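Local coordinates for protein inactive glucansucrase (PDB 5JBD) that is an inactive glucansucrase of glycoside hydrolase family 70, built around a (beta/alpha)8, or TIM, barrel, at residues T390-I399 with Y653-P661; W427-E435 with N470-I481. All coordinates share one frame; numbering follows the deposited sequence.

Contact 1 is buried near the centre of the chain, whereas contact 2 lies further out, partly buried, and is nested in sequence between the two segments of contact 1. Consecutive helices 392-406 and 420-434 supply the helical sides, each meeting a largely irregular segment. At the C-terminal end of the barrel strands, a histidine-carboxylate pair is backed by aromatic and aliphatic side chains; toward the surface, a hydroxyl pair, a CH-pi contact and two waters take over. The two contacts also touch one another: Glu471 of contact 2 forms a salt bridge with Arg395 and a hydrogen bond with Ser657, both of contact 1, while the rings of Phe659 and Trp427 meet edge-to-face.

Contact 1 of 2, residues T390-I399 with Y653-P661; sequences TNHDQRKNLI and YEDFSLFQP
A histidine-carboxylate hydrogen bond between His392 and Glu654 joins two regions at the C-terminal end of the barrel strands: the start of helix 392-406, which follows strand 385-388, and the end of strand 652-654, with strand 460-464 lying between them in the sheet. His392 ND1 donates to Glu654 OE2; the modelled separation of 2.4 Å is very short, and its exact value is doubtful. The carboxylate sits at the imidazole edge, with its plane turned 83° from the ring. With CG anti to the backbone N (chi1 180°) and the chain extended beyond it, Glu654 spans the gap, and OE1 also receives a weak bond from His392 N at 3.2 Å. Asn391 is the N-cap, its OD1 accepting a hydrogen bond from Gln394 N at 3.0 Å.

Phe656 covers one imidazole face near the rim: its CZ is 3.7 Å from His392 ND1, and the two rings are inclined at 31°. Leu658 approaches obliquely, CD2 lying 3.9 Å from His392 CD2, while its other methyl, CD1, packs on the aliphatic chain of Lys396. That chain bends at chi3, and NZ reaches a weak salt bridge with Asp393 and a hydrogen bond to Ser186 O. Further along the helix, Phe659 turns its edge to Lys396 CA and meets Ile399 CG2 obliquely through CZ, at 3.9 Å. Arg395, on the same helix, is held by salt bridges to Glu471 and Asp467.

An ST turn shapes the partner loop, Phe659 N donating to Ser657 OG at 2.9 Å. Beside it, a water bridges the backbones, giving a hydrogen bond to His392 O and accepting one from Leu658 N at 3.0 Å.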
loop_
_atom_site.group_PDB
_atom_site.type_symbol
_atom_site.label_atom_id
_atom_site.label_comp_id
_atom_site.label_asym_id
_atom_site.label_seq_id
_atom_site.Cartn_x
_atom_site.Cartn_y
_atom_site.Cartn_z
ATOM N N THR A 390 -5.799 12.278 -8.932
ATOM C CA THR A 390 -6.262 11.049 -8.277
ATOM C C THR A 390 -5.128 10.031 -8.198
ATOM O O THR A 390 -4.247 10.019 -9.050
ATOM C CB THR A 390 -7.448 10.402 -9.050
ATOM O OG1 THR A 390 -8.318 11.409 -9.593
ATOM C CG2 THR A 390 -8.255 9.473 -8.132
ATOM N N ASN A 391 -5.153 9.187 -7.174
ATOM C CA ASN A 391 -4.391 7.943 -7.187
ATOM C C ASN A 391 -5.249 6.797 -6.632
ATOM O O ASN A 391 -6.399 7.002 -6.206
ATOM C CB ASN A 391 -3.043 8.095 -6.460
ATOM C CG ASN A 391 -3.191 8.394 -4.980
ATOM O OD1 ASN A 391 -4.043 7.825 -4.293
ATOM N ND2 ASN A 391 -2.342 9.295 -4.477
ATOM N N HIS A 392 -4.706 5.590 -6.658
ATOM C CA HIS A 392 -5.465 4.380 -6.255
ATOM C C HIS A 392 -5.994 4.450 -4.810
ATOM O O HIS A 392 -7.106 3.996 -4.533
ATOM C CB HIS A 392 -4.621 3.110 -6.448
ATOM C CG HIS A 392 -3.402 3.062 -5.588
ATOM N ND1 HIS A 392 -2.217 3.680 -5.937
ATOM C CD2 HIS A 392 -3.193 2.517 -4.370
ATOM C CE1 HIS A 392 -1.328 3.492 -4.984
ATOM N NE2 HIS A 392 -1.892 2.784 -4.022
ATOM N N ASP A 393 -5.215 5.050 -3.917
ATOM C CA ASP A 393 -5.626 5.207 -2.512
ATOM C C ASP A 393 -6.759 6.207 -2.334
ATOM O O ASP A 393 -7.628 6.019 -1.477
ATOM C CB ASP A 393 -4.458 5.643 -1.631
ATOM C CG ASP A 393 -3.503 4.527 -1.324
ATOM O OD1 ASP A 393 -3.971 3.418 -0.988
ATOM O OD2 ASP A 393 -2.285 4.770 -1.389
ATOM N N GLN A 394 -6.765 7.273 -3.132
ATOM C CA GLN A 394 -7.819 8.283 -3.008
ATOM C C GLN A 394 -9.180 7.772 -3.516
ATOM O O GLN A 394 -10.223 8.092 -2.926
ATOM C CB GLN A 394 -7.420 9.606 -3.680
ATOM C CG GLN A 394 -6.147 10.225 -3.098
ATOM C CD GLN A 394 -6.182 10.343 -1.581
ATOM O OE1 GLN A 394 -7.186 10.746 -1.007
ATOM N NE2 GLN A 394 -5.091 9.974 -0.933
ATOM N N ARG A 395 -9.166 7.003 -4.594
ATOM C CA ARG A 395 -10.378 6.321 -5.048
ATOM C C ARG A 395 -10.870 5.320 -3.992
ATOM O O ARG A 395 -12.069 5.265 -3.728
ATOM C CB ARG A 395 -10.172 5.626 -6.393
ATOM C CG ARG A 395 -11.465 5.096 -7.002
ATOM C CD ARG A 395 -12.307 6.209 -7.591
ATOM N NE ARG A 395 -11.965 6.426 -9.001
ATOM C CZ ARG A 395 -11.886 7.604 -9.623
ATOM N NH1 ARG A 395 -12.066 8.767 -8.979
ATOM N NH2 ARG A 395 -11.589 7.620 -10.920
ATOM N N LYS A 396 -9.936 4.582 -3.380
ATOM C CA LYS A 396 -10.242 3.654 -2.272
ATOM C C LYS A 396 -10.897 4.346 -1.079
ATOM O O LYS A 396 -11.878 3.835 -0.532
ATOM C CB LYS A 396 -8.983 2.900 -1.823
ATOM C CG LYS A 396 -9.125 2.079 -0.533
ATOM C CD LYS A 396 -7.798 1.864 0.172
ATOM C CE LYS A 396 -7.286 3.161 0.789
ATOM N NZ LYS A 396 -6.115 2.907 1.645
ATOM N N ASN A 397 -10.354 5.501 -0.670
ATOM C CA ASN A 397 -10.954 6.306 0.423
ATOM C C ASN A 397 -12.422 6.630 0.159
ATOM O O ASN A 397 -13.267 6.475 1.042
ATOM C CB ASN A 397 -10.192 7.630 0.633
ATOM C CG ASN A 397 -8.823 7.436 1.271
ATOM O OD1 ASN A 397 -8.485 6.353 1.777
ATOM N ND2 ASN A 397 -8.019 8.497 1.247
ATOM N N LEU A 398 -12.713 7.056 -1.065
ATOM C CA LEU A 398 -14.065 7.432 -1.477
ATOM C C LEU A 398 -15.023 6.233 -1.444
ATOM O O LEU A 398 -16.149 6.337 -0.942
ATOM C CB LEU A 398 -14.017 8.036 -2.883
ATOM C CG LEU A 398 -15.186 8.874 -3.414
ATOM C CD1 LEU A 398 -14.674 9.853 -4.466
ATOM C CD2 LEU A 398 -16.300 8.009 -3.992
ATOM N N ILE A 399 -14.560 5.103 -1.966
ATOM C CA ILE A 399 -15.372 3.881 -2.001
ATOM C C ILE A 399 -15.616 3.345 -0.584
ATOM O O ILE A 399 -16.727 2.946 -0.273
ATOM C CB ILE A 399 -14.739 2.815 -2.930
ATOM C CG1 ILE A 399 -14.774 3.276 -4.395
ATOM C CG2 ILE A 399 -15.408 1.444 -2.780
ATOM C CD1 ILE A 399 -16.131 3.292 -5.058
ATOM N N TYR A 653 2.101 8.111 -15.598
ATOM C CA TYR A 653 0.784 7.455 -15.692
ATOM C C TYR A 653 0.701 6.297 -14.699
ATOM O O TYR A 653 1.527 5.381 -14.758
ATOM C CB TYR A 653 0.570 6.949 -17.110
ATOM C CG TYR A 653 -0.764 6.281 -17.363
ATOM C CD1 TYR A 653 -1.953 6.998 -17.264
ATOM C CD2 TYR A 653 -0.840 4.938 -17.736
ATOM C CE1 TYR A 653 -3.185 6.400 -17.525
ATOM C CE2 TYR A 653 -2.068 4.319 -17.980
ATOM C CZ TYR A 653 -3.238 5.052 -17.890
ATOM O OH TYR A 653 -4.449 4.448 -18.145
ATOM N N GLU A 654 -0.248 6.373 -13.760
ATOM C CA GLU A 654 -0.504 5.289 -12.815
ATOM C C GLU A 654 -1.346 4.253 -13.557
ATOM O O GLU A 654 -2.465 4.556 -13.960
ATOM C CB GLU A 654 -1.252 5.759 -11.542
ATOM C CG GLU A 654 -1.513 4.596 -10.583
ATOM C CD GLU A 654 -2.051 4.976 -9.213
ATOM O OE1 GLU A 654 -2.512 6.100 -8.999
ATOM O OE2 GLU A 654 -2.014 4.100 -8.329
ATOM N N ASP A 655 -0.818 3.047 -13.718
ATOM C CA ASP A 655 -1.427 2.061 -14.638
ATOM C C ASP A 655 -2.495 1.140 -14.044
ATOM O O ASP A 655 -2.990 0.257 -14.743
ATOM C CB ASP A 655 -0.329 1.231 -15.328
ATOM C CG ASP A 655 0.061 -0.026 -14.572
ATOM O OD1 ASP A 655 -0.136 -0.124 -13.336
ATOM O OD2 ASP A 655 0.590 -0.939 -15.254
ATOM N N PHE A 656 -2.836 1.311 -12.770
ATOM C CA PHE A 656 -3.713 0.354 -12.102
ATOM C C PHE A 656 -4.684 1.001 -11.135
ATOM O O PHE A 656 -4.538 2.182 -10.766
ATOM C CB PHE A 656 -2.881 -0.687 -11.348
ATOM C CG PHE A 656 -2.237 -0.182 -10.078
ATOM C CD1 PHE A 656 -1.080 0.580 -10.125
ATOM C CD2 PHE A 656 -2.772 -0.505 -8.831
ATOM C CE1 PHE A 656 -0.476 1.037 -8.955
ATOM C CE2 PHE A 656 -2.178 -0.049 -7.662
ATOM C CZ PHE A 656 -1.020 0.719 -7.724
ATOM N N SER A 657 -5.657 0.186 -10.722
ATOM C CA SER A 657 -6.576 0.490 -9.627
ATOM C C SER A 657 -6.583 -0.703 -8.673
ATOM O O SER A 657 -6.420 -1.846 -9.107
ATOM C CB SER A 657 -8.004 0.704 -10.179
ATOM O OG SER A 657 -8.987 0.663 -9.137
ATOM N N LEU A 658 -6.832 -0.454 -7.391
ATOM C CA LEU A 658 -7.076 -1.538 -6.441
ATOM C C LEU A 658 -8.304 -2.387 -6.825
ATOM O O LEU A 658 -8.356 -3.579 -6.505
ATOM C CB LEU A 658 -7.286 -0.982 -5.022
ATOM C CG LEU A 658 -6.162 -0.169 -4.386
ATOM C CD1 LEU A 658 -6.543 0.266 -2.976
ATOM C CD2 LEU A 658 -4.872 -0.971 -4.328
ATOM N N PHE A 659 -9.270 -1.779 -7.507
ATOM C CA PHE A 659 -10.549 -2.420 -7.854
ATOM C C PHE A 659 -10.559 -3.003 -9.260
ATOM O O PHE A 659 -11.610 -3.367 -9.795
ATOM C CB PHE A 659 -11.676 -1.404 -7.697
ATOM C CG PHE A 659 -11.734 -0.806 -6.328
ATOM C CD1 PHE A 659 -12.373 -1.475 -5.290
ATOM C CD2 PHE A 659 -11.124 0.422 -6.063
ATOM C CE1 PHE A 659 -12.418 -0.935 -4.016
ATOM C CE2 PHE A 659 -11.166 0.972 -4.789
ATOM C CZ PHE A 659 -11.815 0.295 -3.763
ATOM N N GLN A 660 -9.375 -3.106 -9.845
ATOM C CA GLN A 660 -9.181 -3.765 -11.113
ATOM C C GLN A 660 -9.585 -5.231 -10.915
ATOM O O GLN A 660 -9.204 -5.835 -9.917
ATOM C CB GLN A 660 -7.711 -3.633 -11.512
ATOM C CG GLN A 660 -7.401 -3.940 -12.958
ATOM C CD GLN A 660 -5.925 -3.790 -13.263
ATOM O OE1 GLN A 660 -5.245 -2.881 -12.759
ATOM N NE2 GLN A 660 -5.419 -4.678 -14.099
ATOM N N PRO A 661 -10.391 -5.784 -11.828
ATOM C CA PRO A 661 -10.843 -7.172 -11.660
ATOM C C PRO A 661 -9.775 -8.201 -12.047
ATOM O O PRO A 661 -8.825 -7.874 -12.757
ATOM C CB PRO A 661 -12.013 -7.262 -12.639
ATOM C CG PRO A 661 -11.606 -6.375 -13.759
ATOM C CD PRO A 661 -10.899 -5.200 -13.083
HETATM O O HOH W 1 -7.996 2.157 -6.609
#

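Contact 2 of 2, residues W427-E435 with N470-I481; sequences WQEFYADQE and NETAQYMQEKSI
Tyr431 and Thr472 make the direct polar link between helix 420-434 and the 470-481 loop of this barrel protein: their hydroxyls, OH and OG1, are hydrogen-bonded at 2.5 Å, and either could be the donor. Thr472 OG1 lies in the plane of the tyrosine ring, at its edge.

The methyl of the same threonine makes a CH-pi contact. Thr472 CG2 stands 3.5 Å from the centroid of the five-membered ring of Trp427, only 11° off the normal, while OG1, between the backbone N and the carbonyl carbon (chi1 63°), faces Tyr431. Glu471 crosses the far end of the indole at about a right angle, its CD 3.4 Å from Trp427 CH2, before its carboxylate also bonds Tyr464 OH.

Water-mediated contacts follow along the helix. One water lies between Gln434 OE1 (2.9 Å) and Asn470 OD1 (2.8 Å), both possible acceptors, though not necessarily at once; another joins Gln434 NE2, weakly, to Ser480 OG, which also caps Tyr482 N. Asn470 ND2 gives a nearly straight bond (172°) to Glu478 OE1, tying the loop across itself.

Van der Waals contact is looser: the Ile481 and Gln434 side chains run past each other, Ile481 CG2 4.1 Å from Gln434 OE1.

The loop runs from helix 465-468 to helix 483-496 and packs on one flank of helix 420-434, while Trp427 and Phe430 also touch helix 392-406.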
loop_
_atom_site.group_PDB
_atom_site.type_symbol
_atom_site.label_atom_id
_atom_site.label_comp_id
_atom_site.label_asym_id
_atom_site.label_seq_id
_atom_site.Cartn_x
_atom_site.Cartn_y
_atom_site.Cartn_z
ATOM N N TRP A 427 -19.571 0.617 -5.918
ATOM C CA TRP A 427 -19.208 0.933 -7.321
ATOM C C TRP A 427 -20.384 1.226 -8.232
ATOM O O TRP A 427 -20.323 2.147 -9.047
ATOM C CB TRP A 427 -18.293 -0.143 -7.931
ATOM C CG TRP A 427 -16.879 0.188 -7.615
ATOM C CD1 TRP A 427 -16.091 -0.372 -6.654
ATOM C CD2 TRP A 427 -16.110 1.238 -8.212
ATOM N NE1 TRP A 427 -14.849 0.246 -6.647
ATOM C CE2 TRP A 427 -14.838 1.236 -7.595
ATOM C CE3 TRP A 427 -16.370 2.171 -9.234
ATOM C CZ2 TRP A 427 -13.830 2.143 -7.948
ATOM C CZ3 TRP A 427 -15.364 3.067 -9.592
ATOM C CH2 TRP A 427 -14.109 3.044 -8.944
ATOM N N GLN A 428 -21.472 0.467 -8.089
ATOM C CA GLN A 428 -22.694 0.784 -8.828
ATOM C C GLN A 428 -23.150 2.206 -8.464
ATOM O O GLN A 428 -23.466 2.995 -9.349
ATOM C CB GLN A 428 -23.803 -0.226 -8.539
ATOM C CG GLN A 428 -24.948 -0.162 -9.531
ATOM C CD GLN A 428 -25.949 -1.287 -9.331
ATOM O OE1 GLN A 428 -26.670 -1.326 -8.330
ATOM N NE2 GLN A 428 -26.001 -2.209 -10.288
ATOM N N GLU A 429 -23.148 2.523 -7.166
ATOM C CA GLU A 429 -23.530 3.863 -6.682
ATOM C C GLU A 429 -22.588 4.944 -7.200
ATOM O O GLU A 429 -23.045 5.995 -7.641
ATOM C CB GLU A 429 -23.588 3.885 -5.148
ATOM C CG GLU A 429 -24.768 3.089 -4.596
ATOM C CD GLU A 429 -24.657 2.783 -3.113
ATOM O OE1 GLU A 429 -23.580 3.009 -2.516
ATOM O OE2 GLU A 429 -25.651 2.294 -2.534
ATOM N N PHE A 430 -21.283 4.658 -7.165
ATOM C CA PHE A 430 -20.274 5.582 -7.672
ATOM C C PHE A 430 -20.451 5.910 -9.160
ATOM O O PHE A 430 -20.500 7.081 -9.521
ATOM C CB PHE A 430 -18.851 5.065 -7.417
ATOM C CG PHE A 430 -17.783 5.981 -7.955
ATOM C CD1 PHE A 430 -17.295 7.025 -7.177
ATOM C CD2 PHE A 430 -17.309 5.833 -9.252
ATOM C CE1 PHE A 430 -16.326 7.880 -7.674
ATOM C CE2 PHE A 430 -16.336 6.691 -9.756
ATOM C CZ PHE A 430 -15.851 7.719 -8.967
ATOM N N TYR A 431 -20.537 4.890 -10.022
ATOM C CA TYR A 431 -20.634 5.144 -11.475
ATOM C C TYR A 431 -21.865 5.973 -11.833
ATOM O O TYR A 431 -21.790 6.853 -12.687
ATOM C CB TYR A 431 -20.681 3.857 -12.308
ATOM C CG TYR A 431 -19.385 3.078 -12.430
ATOM C CD1 TYR A 431 -18.240 3.648 -12.994
ATOM C CD2 TYR A 431 -19.326 1.751 -12.022
ATOM C CE1 TYR A 431 -17.061 2.927 -13.117
ATOM C CE2 TYR A 431 -18.159 1.025 -12.143
ATOM C CZ TYR A 431 -17.034 1.612 -12.699
ATOM O OH TYR A 431 -15.891 0.871 -12.818
ATOM N N ALA A 432 -22.994 5.681 -11.185
ATOM C CA ALA A 432 -24.217 6.464 -11.389
ATOM C C ALA A 432 -24.007 7.905 -10.901
ATOM O O ALA A 432 -24.366 8.851 -11.589
ATOM C CB ALA A 432 -25.390 5.826 -10.678
ATOM N N ASP A 433 -23.391 8.053 -9.734
ATOM C CA ASP A 433 -23.135 9.390 -9.157
ATOM C C ASP A 433 -22.159 10.207 -10.002
ATOM O O ASP A 433 -22.362 11.413 -10.203
ATOM C CB ASP A 433 -22.640 9.276 -7.712
ATOM C CG ASP A 433 -22.588 10.607 -7.009
ATOM O OD1 ASP A 433 -23.666 11.163 -6.700
ATOM O OD2 ASP A 433 -21.464 11.101 -6.736
ATOM N N GLN A 434 -21.109 9.570 -10.510
ATOM C CA GLN A 434 -20.106 10.268 -11.343
ATOM C C GLN A 434 -20.725 10.966 -12.563
ATOM O O GLN A 434 -20.257 12.037 -12.974
ATOM C CB GLN A 434 -19.006 9.285 -11.780
ATOM C CG GLN A 434 -17.778 9.906 -12.435
ATOM C CD GLN A 434 -16.725 8.866 -12.817
ATOM O OE1 GLN A 434 -17.025 7.849 -13.474
ATOM N NE2 GLN A 434 -15.501 9.097 -12.399
ATOM N N GLU A 435 -21.789 10.382 -13.120
ATOM C CA GLU A 435 -22.477 10.955 -14.297
ATOM C C GLU A 435 -23.403 12.143 -14.009
ATOM O O GLU A 435 -23.801 12.842 -14.939
ATOM C CB GLU A 435 -23.282 9.861 -15.009
ATOM C CG GLU A 435 -22.405 8.742 -15.526
ATOM C CD GLU A 435 -22.882 8.220 -16.851
ATOM O OE1 GLU A 435 -23.890 7.491 -16.858
ATOM O OE2 GLU A 435 -22.246 8.547 -17.873
ATOM N N ASN A 470 -13.149 3.067 -16.952
ATOM C CA ASN A 470 -13.961 2.510 -15.866
ATOM C C ASN A 470 -13.184 1.370 -15.232
ATOM O O ASN A 470 -12.997 0.312 -15.833
ATOM C CB ASN A 470 -15.323 2.033 -16.373
ATOM C CG ASN A 470 -16.213 3.177 -16.826
ATOM O OD1 ASN A 470 -16.007 4.337 -16.458
ATOM N ND2 ASN A 470 -17.236 2.847 -17.619
ATOM N N GLU A 471 -12.708 1.608 -14.014
ATOM C CA GLU A 471 -11.602 0.833 -13.453
ATOM C C GLU A 471 -11.983 -0.546 -12.910
ATOM O O GLU A 471 -11.086 -1.348 -12.656
ATOM C CB GLU A 471 -10.863 1.658 -12.394
ATOM C CG GLU A 471 -11.624 1.911 -11.096
ATOM C CD GLU A 471 -11.076 3.145 -10.368
ATOM O OE1 GLU A 471 -11.421 4.267 -10.762
ATOM O OE2 GLU A 471 -10.282 2.985 -9.424
ATOM N N THR A 472 -13.285 -0.817 -12.729
ATOM C CA THR A 472 -13.749 -2.166 -12.341
ATOM C C THR A 472 -14.066 -3.077 -13.529
ATOM O O THR A 472 -14.274 -4.269 -13.320
ATOM C CB THR A 472 -14.991 -2.124 -11.434
ATOM O OG1 THR A 472 -16.075 -1.543 -12.151
ATOM C CG2 THR A 472 -14.717 -1.309 -10.174
ATOM N N ALA A 473 -14.116 -2.549 -14.758
ATOM C CA ALA A 473 -14.295 -3.399 -15.931
ATOM C C ALA A 473 -12.965 -4.067 -16.288
ATOM O O ALA A 473 -11.929 -3.791 -15.678
ATOM C CB ALA A 473 -14.827 -2.599 -17.113
ATOM N N GLN A 474 -12.997 -4.964 -17.269
ATOM C CA GLN A 474 -11.764 -5.552 -17.787
ATOM C C GLN A 474 -10.833 -4.446 -18.323
ATOM O O GLN A 474 -11.287 -3.353 -18.711
ATOM C CB GLN A 474 -12.067 -6.610 -18.856
ATOM C CG GLN A 474 -12.692 -7.878 -18.289
ATOM C CD GLN A 474 -11.746 -8.656 -17.407
ATOM O OE1 GLN A 474 -10.660 -9.039 -17.834
ATOM N NE2 GLN A 474 -12.159 -8.917 -16.171
ATOM N N TYR A 475 -9.532 -4.714 -18.282
ATOM C CA TYR A 475 -8.532 -3.647 -18.409
ATOM C C TYR A 475 -8.636 -2.880 -19.723
ATOM O O TYR A 475 -8.528 -3.460 -20.804
ATOM C CB TYR A 475 -7.103 -4.198 -18.212
ATOM C CG TYR A 475 -6.075 -3.105 -17.956
ATOM C CD1 TYR A 475 -5.960 -2.501 -16.695
ATOM C CD2 TYR A 475 -5.241 -2.665 -18.967
ATOM C CE1 TYR A 475 -5.028 -1.499 -16.456
ATOM C CE2 TYR A 475 -4.303 -1.659 -18.748
ATOM C CZ TYR A 475 -4.196 -1.066 -17.499
ATOM O OH TYR A 475 -3.248 -0.066 -17.311
ATOM N N MET A 476 -8.864 -1.570 -19.618
ATOM C CA MET A 476 -9.029 -0.669 -20.765
ATOM C C MET A 476 -10.219 -0.979 -21.704
ATOM O O MET A 476 -10.293 -0.399 -22.782
ATOM C CB MET A 476 -7.717 -0.530 -21.578
ATOM C CG MET A 476 -6.596 0.197 -20.837
ATOM S SD MET A 476 -5.009 0.197 -21.692
ATOM C CE MET A 476 -5.304 1.338 -23.050
ATOM N N GLN A 477 -11.171 -1.819 -21.284
ATOM C CA GLN A 477 -12.365 -2.121 -22.119
ATOM C C GLN A 477 -13.399 -0.991 -22.198
ATOM O O GLN A 477 -14.099 -0.897 -23.203
ATOM C CB GLN A 477 -13.098 -3.387 -21.643
ATOM C CG GLN A 477 -12.302 -4.683 -21.701
ATOM C CD GLN A 477 -11.454 -4.856 -22.946
ATOM O OE1 GLN A 477 -11.966 -5.118 -24.040
ATOM N NE2 GLN A 477 -10.137 -4.711 -22.781
ATOM N N GLU A 478 -13.508 -0.162 -21.153
ATOM C CA GLU A 478 -14.515 0.915 -21.089
ATOM C C GLU A 478 -13.857 2.249 -20.751
ATOM O O GLU A 478 -13.256 2.389 -19.682
ATOM C CB GLU A 478 -15.559 0.612 -20.011
ATOM C CG GLU A 478 -16.471 -0.567 -20.317
ATOM C CD GLU A 478 -17.424 -0.909 -19.173
ATOM O OE1 GLU A 478 -17.536 -0.144 -18.189
ATOM O OE2 GLU A 478 -18.080 -1.967 -19.256
ATOM N N LYS A 479 -13.987 3.221 -21.642
ATOM C CA LYS A 479 -13.523 4.570 -21.352
ATOM C C LYS A 479 -14.413 5.241 -20.300
ATOM O O LYS A 479 -15.644 5.060 -20.285
ATOM C CB LYS A 479 -13.502 5.426 -22.619
ATOM C CG LYS A 479 -12.494 4.982 -23.659
ATOM C CD LYS A 479 -12.699 5.790 -24.929
ATOM C CE LYS A 479 -11.636 5.481 -25.966
ATOM N NZ LYS A 479 -11.855 6.329 -27.172
ATOM N N SER A 480 -13.784 6.042 -19.445
ATOM C CA SER A 480 -14.499 6.859 -18.463
ATOM C C SER A 480 -15.200 8.013 -19.170
ATOM O O SER A 480 -14.810 8.438 -20.257
ATOM C CB SER A 480 -13.521 7.422 -17.416
ATOM O OG SER A 480 -14.094 8.501 -16.689
ATOM N N ILE A 481 -16.225 8.548 -18.529
ATOM C CA ILE A 481 -16.826 9.818 -18.976
ATOM C C ILE A 481 -15.775 10.934 -19.185
ATOM O O ILE A 481 -15.946 11.803 -20.044
ATOM C CB ILE A 481 -17.936 10.271 -17.967
ATOM C CG1 ILE A 481 -18.731 11.473 -18.482
ATOM C CG2 ILE A 481 -17.386 10.500 -16.553
ATOM C CD1 ILE A 481 -19.848 11.941 -17.557
HETATM O O HOH W 2 -15.180 5.757 -14.151
HETATM O O HOH W 3 -13.395 8.534 -14.033
#